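Local structure of dihydrolipoyl dehydrogenase (Elizabethkingia anophelis NUHP1, 6UZI) at residues A[241-255]-A[258-272]. The protein probably oxidises dihydrolipoyl groups on partner proteins with NAD(+), using one bound FAD per subunit and a redox-active disulfide. Numbering follows the deposited sequence.
With EDO (1,2-ethanediol), chain I.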
ATOM      1  N   MET A 241      -5.384  24.765 -17.885  1.00 34.93           N
ATOM      2  CA  MET A 241      -5.769  26.157 -18.110  1.00 28.58           C
ATOM      3  C   MET A 241      -6.531  26.597 -16.863  1.00 32.73           C
ATOM      4  O   MET A 241      -7.755  26.485 -16.798  1.00 41.82           O
ATOM      5  CB  MET A 241      -6.595  26.292 -19.362  1.00 28.99           C
ATOM      6  CG  MET A 241      -5.776  26.243 -20.639  1.00 45.02           C
ATOM      7  SD  MET A 241      -6.811  26.410 -22.100  1.00 55.57           S
ATOM      8  CE  MET A 241      -5.777  25.647 -23.345  1.00 57.33           C
ATOM      9  N   LEU A 242      -5.802  27.063 -15.858  1.00 35.25           N
ATOM     10  CA  LEU A 242      -6.396  27.421 -14.580  1.00 41.08           C
ATOM     11  C   LEU A 242      -6.869  28.872 -14.581  1.00 34.04           C
ATOM     12  O   LEU A 242      -6.552  29.653 -15.479  1.00 31.22           O
ATOM     13  CB  LEU A 242      -5.388  27.188 -13.448  1.00 42.37           C
ATOM     14  CG  LEU A 242      -4.776  25.788 -13.322  1.00 38.94           C
ATOM     15  CD1 LEU A 242      -3.915  25.662 -12.073  1.00 37.31           C
ATOM     16  CD2 LEU A 242      -5.852  24.718 -13.345  1.00 34.82           C
ATOM     17  N   SER A 243      -7.651  29.220 -13.552  1.00 35.70           N
ATOM     18  CA  SER A 243      -8.184  30.575 -13.354  1.00 41.32           C
ATOM     19  C   SER A 243      -8.891  31.091 -14.604  1.00 38.93           C
ATOM     20  O   SER A 243      -8.725  32.245 -15.010  1.00 41.00           O
ATOM     21  CB  SER A 243      -7.077  31.541 -12.927  1.00 42.95           C
ATOM     22  OG  SER A 243      -6.415  31.102 -11.753  1.00 33.21           O
ATOM     23  N   THR A 244      -9.707  30.234 -15.207  1.00 35.92           N
ATOM     24  CA  THR A 244     -10.314  30.510 -16.503  1.00 40.45           C
ATOM     25  C   THR A 244     -11.813  30.279 -16.389  1.00 38.24           C
ATOM     26  O   THR A 244     -12.249  29.173 -16.057  1.00 40.39           O
ATOM     27  CB  THR A 244      -9.695  29.620 -17.587  1.00 35.64           C
ATOM     28  OG1 THR A 244      -8.279  29.812 -17.596  1.00 36.03           O
ATOM     29  CG2 THR A 244     -10.229  29.980 -18.947  1.00 41.32           C
ATOM     30  N   ALA A 245     -12.598  31.314 -16.669  1.00 31.17           N
ATOM     31  CA  ALA A 245     -14.042  31.279 -16.471  1.00 31.88           C
ATOM     32  C   ALA A 245     -14.714  30.927 -17.792  1.00 38.48           C
ATOM     33  O   ALA A 245     -14.740  31.739 -18.718  1.00 35.51           O
ATOM     34  CB  ALA A 245     -14.548  32.619 -15.940  1.00 36.96           C
ATOM     35  N   VAL A 246     -15.248  29.705 -17.869  1.00 43.65           N
ATOM     36  CA  VAL A 246     -15.928  29.238 -19.068  1.00 34.96           C
ATOM     37  C   VAL A 246     -17.261  29.953 -19.195  1.00 37.79           C
ATOM     38  O   VAL A 246     -17.962  30.177 -18.200  1.00 45.07           O
ATOM     39  CB  VAL A 246     -16.122  27.712 -19.033  1.00 31.69           C
ATOM     40  CG1 VAL A 246     -16.900  27.243 -20.248  1.00 30.30           C
ATOM     41  CG2 VAL A 246     -14.791  27.002 -18.951  1.00 35.24           C
ATOM     42  N   SER A 247     -17.599  30.352 -20.420  1.00 32.90           N
ATOM     43  CA  SER A 247     -18.872  30.980 -20.700  1.00 39.03           C
ATOM     44  C   SER A 247     -19.693  30.247 -21.751  1.00 44.07           C
ATOM     45  O   SER A 247     -20.861  30.604 -21.956  1.00 41.31           O
ATOM     46  CB  SER A 247     -18.658  32.429 -21.158  1.00 35.47           C
ATOM     47  OG  SER A 247     -17.829  32.477 -22.313  1.00 40.54           O
ATOM     48  N   GLY A 248     -19.141  29.229 -22.401  1.00 33.70           N
ATOM     49  CA  GLY A 248     -19.883  28.522 -23.424  1.00 34.15           C
ATOM     50  C   GLY A 248     -19.247  27.201 -23.776  1.00 33.19           C
ATOM     51  O   GLY A 248     -18.021  27.056 -23.745  1.00 37.30           O
ATOM     52  N   VAL A 249     -20.096  26.224 -24.100  1.00 33.20           N
ATOM     53  CA  VAL A 249     -19.688  24.907 -24.585  1.00 32.60           C
ATOM     54  C   VAL A 249     -20.615  24.523 -25.736  1.00 33.71           C
ATOM     55  O   VAL A 249     -21.785  24.203 -25.505  1.00 35.82           O
ATOM     56  CB  VAL A 249     -19.737  23.839 -23.489  1.00 31.36           C
ATOM     57  CG1 VAL A 249     -19.419  22.482 -24.084  1.00 31.00           C
ATOM     58  CG2 VAL A 249     -18.790  24.185 -22.337  1.00 30.39           C
ATOM     59  N   GLU A 250     -20.100  24.561 -26.968  1.00 39.38           N
ATOM     60  CA  GLU A 250     -20.855  24.271 -28.186  1.00 40.01           C
ATOM     61  C   GLU A 250     -20.436  22.933 -28.775  1.00 48.12           C
ATOM     62  O   GLU A 250     -19.244  22.643 -28.877  1.00 57.25           O
ATOM     63  CB  GLU A 250     -20.609  25.307 -29.285  1.00 45.66           C
ATOM     64  CG  GLU A 250     -21.000  26.740 -29.036  1.00 61.96           C
ATOM     65  CD  GLU A 250     -20.671  27.620 -30.246  1.00 75.22           C
ATOM     66  OE1 GLU A 250     -20.022  27.125 -31.197  1.00 74.60           O
ATOM     67  OE2 GLU A 250     -21.061  28.807 -30.250  1.00 81.95           O
ATOM     68  N   ARG A 251     -21.414  22.129 -29.181  1.00 50.88           N
ATOM     69  CA  ARG A 251     -21.165  20.923 -29.963  1.00 49.40           C
ATOM     70  C   ARG A 251     -21.431  21.222 -31.435  1.00 44.59           C
ATOM     71  O   ARG A 251     -22.541  21.624 -31.796  1.00 55.79           O
ATOM     72  CB  ARG A 251     -22.030  19.752 -29.498  1.00 51.48           C
ATOM     73  CG  ARG A 251     -22.011  18.609 -30.509  1.00 57.04           C
ATOM     74  CD  ARG A 251     -22.161  17.244 -29.881  1.00 57.46           C
ATOM     75  NE  ARG A 251     -21.976  16.182 -30.864  1.00 55.44           N
ATOM     76  CZ  ARG A 251     -22.547  14.984 -30.779  1.00 52.11           C
ATOM     77  NH1 ARG A 251     -23.354  14.707 -29.763  1.00 46.88           N
ATOM     78  NH2 ARG A 251     -22.329  14.071 -31.716  1.00 47.69           N
ATOM     79  N   ASN A 252     -20.415  21.043 -32.275  1.00 39.79           N
ATOM     80  CA  ASN A 252     -20.515  21.251 -33.718  1.00 53.63           C
ATOM     81  C   ASN A 252     -20.167  19.938 -34.402  1.00 48.17           C
ATOM     82  O   ASN A 252     -19.044  19.750 -34.872  1.00 56.28           O
ATOM     83  CB  ASN A 252     -19.600  22.390 -34.168  1.00 73.24           C
ATOM     84  CG  ASN A 252     -19.851  23.670 -33.402  1.00 76.97           C
ATOM     85  OD1 ASN A 252     -20.925  24.263 -33.506  1.00 80.01           O
ATOM     86  ND2 ASN A 252     -18.857  24.107 -32.627  1.00 69.12           N
ATOM     87  N   GLY A 253     -21.119  19.016 -34.432  1.00 44.01           N
ATOM     88  CA  GLY A 253     -20.842  17.738 -35.053  1.00 43.05           C
ATOM     89  C   GLY A 253     -19.906  16.913 -34.196  1.00 39.35           C
ATOM     90  O   GLY A 253     -20.254  16.545 -33.072  1.00 54.90           O
ATOM     91  N   ASP A 254     -18.704  16.643 -34.702  1.00 50.99           N
ATOM     92  CA  ASP A 254     -17.698  15.876 -33.980  1.00 54.59           C
ATOM     93  C   ASP A 254     -16.801  16.743 -33.109  1.00 54.69           C
ATOM     94  O   ASP A 254     -15.761  16.266 -32.641  1.00 52.44           O
ATOM     95  CB  ASP A 254     -16.823  15.084 -34.959  1.00 60.13           C
ATOM     96  CG  ASP A 254     -17.582  13.993 -35.685  1.00 77.75           C
ATOM     97  OD1 ASP A 254     -18.658  13.575 -35.203  1.00 86.22           O
ATOM     98  OD2 ASP A 254     -17.089  13.546 -36.743  1.00 85.78           O
ATOM     99  N   THR A 255     -17.175  17.992 -32.860  1.00 51.43           N
ATOM    100  CA  THR A 255     -16.286  18.911 -32.173  1.00 49.14           C
ATOM    101  C   THR A 255     -17.027  19.680 -31.093  1.00 43.56           C
ATOM    102  O   THR A 255     -18.184  20.073 -31.273  1.00 41.53           O
ATOM    103  CB  THR A 255     -15.658  19.888 -33.175  1.00 48.48           C
ATOM    104  OG1 THR A 255     -14.968  19.141 -34.180  1.00 53.60           O
ATOM    105  CG2 THR A 255     -14.686  20.834 -32.495  1.00 48.39           C
ATOM    106  N   VAL A 258     -15.079  25.187 -26.357  1.00 34.81           N
ATOM    107  CA  VAL A 258     -15.225  25.761 -25.023  1.00 31.87           C
ATOM    108  C   VAL A 258     -14.679  27.180 -25.073  1.00 39.81           C
ATOM    109  O   VAL A 258     -13.495  27.381 -25.367  1.00 48.15           O
ATOM    110  CB  VAL A 258     -14.487  24.918 -23.967  1.00 34.14           C
ATOM    111  CG1 VAL A 258     -14.534  25.577 -22.601  1.00 32.26           C
ATOM    112  CG2 VAL A 258     -15.055  23.513 -23.911  1.00 29.80           C
ATOM    113  N   THR A 259     -15.536  28.165 -24.805  1.00 37.27           N
ATOM    114  CA  THR A 259     -15.136  29.569 -24.805  1.00 43.24           C
ATOM    115  C   THR A 259     -15.092  30.083 -23.371  1.00 38.18           C
ATOM    116  O   THR A 259     -15.956  29.740 -22.561  1.00 38.86           O
ATOM    117  CB  THR A 259     -16.076  30.444 -25.655  1.00 42.58           C
ATOM    118  OG1 THR A 259     -17.432  30.316 -25.204  1.00 45.81           O
ATOM    119  CG2 THR A 259     -15.987  30.068 -27.119  1.00 41.97           C
ATOM    120  N   ALA A 260     -14.077  30.893 -23.062  1.00 34.08           N
ATOM    121  CA  ALA A 260     -13.847  31.342 -21.693  1.00 45.17           C
ATOM    122  C   ALA A 260     -12.993  32.607 -21.697  1.00 40.26           C
ATOM    123  O   ALA A 260     -12.525  33.067 -22.739  1.00 36.31           O
ATOM    124  CB  ALA A 260     -13.173  30.238 -20.869  1.00 34.73           C
ATOM    125  N   LYS A 261     -12.766  33.151 -20.501  1.00 42.16           N
ATOM    126  CA  LYS A 261     -11.864  34.278 -20.304  1.00 44.39           C
ATOM    127  C   LYS A 261     -10.887  33.915 -19.195  1.00 39.80           C
ATOM    128  O   LYS A 261     -11.263  33.264 -18.217  1.00 42.96           O
ATOM    129  CB  LYS A 261     -12.615  35.571 -19.970  1.00 45.31           C
ATOM    130  CG  LYS A 261     -13.315  36.182 -21.167  1.00 41.60           C
ATOM    131  CD  LYS A 261     -13.896  37.549 -20.853  1.00 50.33           C
ATOM    132  CE  LYS A 261     -14.594  38.167 -22.066  1.00 60.05           C
ATOM    133  NZ  LYS A 261     -13.642  38.562 -23.147  1.00 62.40           N
ATOM    134  N   ASP A 262      -9.634  34.346 -19.348  1.00 45.82           N
ATOM    135  CA  ASP A 262      -8.572  33.993 -18.418  1.00 46.07           C
ATOM    136  C   ASP A 262      -8.469  35.049 -17.321  1.00 44.90           C
ATOM    137  O   ASP A 262      -9.254  36.000 -17.269  1.00 52.85           O
ATOM    138  CB  ASP A 262      -7.254  33.802 -19.173  1.00 51.62           C
ATOM    139  CG  ASP A 262      -6.744  35.086 -19.834  1.00 60.09           C
ATOM    140  OD1 ASP A 262      -7.354  36.167 -19.664  1.00 61.48           O
ATOM    141  OD2 ASP A 262      -5.723  35.008 -20.550  1.00 60.40           O
ATOM    142  N   LYS A 263      -7.478  34.907 -16.440  1.00 42.44           N
ATOM    143  CA  LYS A 263      -7.389  35.809 -15.303  1.00 42.23           C
ATOM    144  C   LYS A 263      -7.047  37.229 -15.728  1.00 46.08           C
ATOM    145  O   LYS A 263      -7.390  38.175 -15.010  1.00 46.92           O
ATOM    146  CB  LYS A 263      -6.371  35.279 -14.291  1.00 40.84           C
ATOM    147  CG  LYS A 263      -4.935  35.278 -14.770  1.00 43.53           C
ATOM    148  CD  LYS A 263      -4.142  34.226 -14.029  1.00 47.11           C
ATOM    149  CE  LYS A 263      -2.911  34.793 -13.339  1.00 54.76           C
ATOM    150  NZ  LYS A 263      -2.491  33.905 -12.201  1.00 58.12           N
ATOM    151  N   LYS A 264      -6.416  37.402 -16.888  1.00 55.98           N
ATOM    152  CA  LYS A 264      -6.157  38.727 -17.439  1.00 48.48           C
ATOM    153  C   LYS A 264      -7.339  39.264 -18.240  1.00 51.37           C
ATOM    154  O   LYS A 264      -7.246  40.361 -18.795  1.00 62.00           O
ATOM    155  CB  LYS A 264      -4.884  38.710 -18.296  1.00 41.56           C
ATOM    156  N   GLY A 265      -8.440  38.515 -18.328  1.00 54.23           N
ATOM    157  CA  GLY A 265      -9.613  38.951 -19.060  1.00 51.32           C
ATOM    158  C   GLY A 265      -9.631  38.635 -20.540  1.00 53.98           C
ATOM    159  O   GLY A 265     -10.594  39.009 -21.222  1.00 50.45           O
ATOM    160  N   GLU A 266      -8.593  37.992 -21.067  1.00 62.04           N
ATOM    161  CA  GLU A 266      -8.517  37.706 -22.493  1.00 64.59           C
ATOM    162  C   GLU A 266      -9.344  36.478 -22.867  1.00 56.41           C
ATOM    163  O   GLU A 266      -9.588  35.587 -22.048  1.00 51.47           O
ATOM    164  CB  GLU A 266      -7.062  37.521 -22.926  1.00 74.42           C
ATOM    165  CG  GLU A 266      -6.289  38.836 -23.036  1.00 88.02           C
ATOM    166  CD  GLU A 266      -4.792  38.624 -23.170  1.00103.02           C
ATOM    167  OE1 GLU A 266      -4.314  37.515 -22.842  1.00108.28           O
ATOM    168  OE2 GLU A 266      -4.091  39.564 -23.602  1.00108.60           O
ATOM    169  N   ASP A 267      -9.780  36.449 -24.124  1.00 59.19           N
ATOM    170  CA  ASP A 267     -10.601  35.358 -24.630  1.00 51.33           C
ATOM    171  C   ASP A 267      -9.780  34.088 -24.804  1.00 45.86           C
ATOM    172  O   ASP A 267      -8.600  34.133 -25.164  1.00 50.28           O
ATOM    173  CB  ASP A 267     -11.232  35.758 -25.961  1.00 54.41           C
ATOM    174  CG  ASP A 267     -12.391  36.715 -25.786  1.00 58.59           C
ATOM    175  OD1 ASP A 267     -12.797  36.951 -24.629  1.00 56.68           O
ATOM    176  OD2 ASP A 267     -12.881  37.250 -26.803  1.00 59.32           O
ATOM    177  N   VAL A 268     -10.407  32.950 -24.522  1.00 45.55           N
ATOM    178  CA  VAL A 268      -9.783  31.640 -24.643  1.00 44.19           C
ATOM    179  C   VAL A 268     -10.724  30.707 -25.392  1.00 49.76           C
ATOM    180  O   VAL A 268     -11.935  30.702 -25.141  1.00 48.34           O
ATOM    181  CB  VAL A 268      -9.444  31.071 -23.253  1.00 45.31           C
ATOM    182  CG1 VAL A 268      -8.838  29.687 -23.373  1.00 53.04           C
ATOM    183  CG2 VAL A 268      -8.518  32.028 -22.502  1.00 43.34           C
ATOM    184  N   VAL A 269     -10.173  29.910 -26.311  1.00 51.03           N
ATOM    185  CA  VAL A 269     -10.953  28.941 -27.078  1.00 48.02           C
ATOM    186  C   VAL A 269     -10.232  27.603 -27.052  1.00 43.72           C
ATOM    187  O   VAL A 269      -9.042  27.531 -27.378  1.00 54.28           O
ATOM    188  CB  VAL A 269     -11.171  29.398 -28.535  1.00 46.56           C
ATOM    189  CG1 VAL A 269     -11.909  28.333 -29.320  1.00 37.34           C
ATOM    190  CG2 VAL A 269     -11.934  30.708 -28.587  1.00 38.59           C
ATOM    191  N   VAL A 270     -10.951  26.543 -26.679  1.00 40.83           N
ATOM    192  CA  VAL A 270     -10.414  25.182 -26.664  1.00 40.30           C
ATOM    193  C   VAL A 270     -11.369  24.281 -27.436  1.00 40.62           C
ATOM    194  O   VAL A 270     -12.580  24.298 -27.195  1.00 44.22           O
ATOM    195  CB  VAL A 270     -10.209  24.635 -25.236  1.00 31.10           C
ATOM    196  CG1 VAL A 270      -9.391  23.363 -25.286  1.00 32.35           C
ATOM    197  CG2 VAL A 270      -9.526  25.645 -24.346  1.00 31.92           C
ATOM    198  N   GLU A 271     -10.822  23.478 -28.338  1.00 41.50           N
ATOM    199  CA  GLU A 271     -11.610  22.573 -29.158  1.00 38.06           C
ATOM    200  C   GLU A 271     -11.158  21.145 -28.904  1.00 40.17           C
ATOM    201  O   GLU A 271      -9.960  20.868 -28.817  1.00 43.99           O
ATOM    202  CB  GLU A 271     -11.469  22.916 -30.647  1.00 42.26           C
ATOM    203  CG  GLU A 271     -12.332  24.088 -31.102  1.00 54.76           C
ATOM    204  CD  GLU A 271     -12.286  24.299 -32.604  1.00 74.44           C
ATOM    205  OE1 GLU A 271     -11.210  24.083 -33.201  1.00 82.77           O
ATOM    206  OE2 GLU A 271     -13.320  24.696 -33.186  1.00 84.51           O
ATOM    207  N   GLY A 272     -12.127  20.246 -28.770  1.00 41.33           N
ATOM    208  CA  GLY A 272     -11.858  18.830 -28.648  1.00 33.26           C
ATOM    209  C   GLY A 272     -12.995  18.053 -29.274  1.00 38.89           C
ATOM    210  O   GLY A 272     -13.972  18.626 -29.762  1.00 42.76           O
TER
HETATM  211  C1  EDO I 505     -17.794  28.865 -15.325  1.00 60.86           C
HETATM  212  O1  EDO I 505     -18.885  29.259 -14.486  1.00 64.19           O
HETATM  213  C2  EDO I 505     -16.563  28.585 -14.463  1.00 60.97           C
HETATM  214  O2  EDO I 505     -15.508  28.001 -15.249  1.00 62.38           O
HETATM  215  O   HOH W   1      -5.710  32.484 -16.355  1.00 39.55           O
HETATM  216  O   HOH W   2      -3.362  30.644 -12.403  1.00 41.06           O
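Ala245 and Lys261 form an antiparallel hydrogen-bonded pair. Ala245 N gives to Lys261 O at 2.8 Å, and Lys261 N returns a bond to Ala245 O. The register then slips by one residue. Two residues, Ser247 and Gly248, lie opposite the single residue Thr259, so the strand carries a classic beta bulge. Thr259 O accepts from Ser247 N at 2.8 Å, almost straight. It also accepts from Gly248 N, a longer and more bent bond. Ser247 OG adds a weak bond to the same oxygen. Thr259 N closes the pair on Gly248 O at 2.9 Å.

Val246, Val249, Val258 and Ala260 share one face of the sheet. With CG1 anti to the backbone N (chi1 177°), Val246 turns that methyl toward strand 255-261, where it meets Val258 CG1 at 3.7 Å. Val249 CG2 runs alongside Val258 CG2, both side chains directed the same way. Thr244 CG2 rests on Ala260 CB at 3.5 Å. Met241 and Val270 meet tip to tip, SD to CG2 at 3.6 Å.

Thr244 OG1 bonds back to Leu242 O, and Ser243 OG is hydrogen-bonded to Asp215 OD1. The three-stranded antiparallel sheet 245-252, 255-261, 267-272 packs this apolar face on strands 184-188 and 207-211 of the parallel sheet in the presumed NAD(+)-binding domain, through Ile186, Ile188 and Val211.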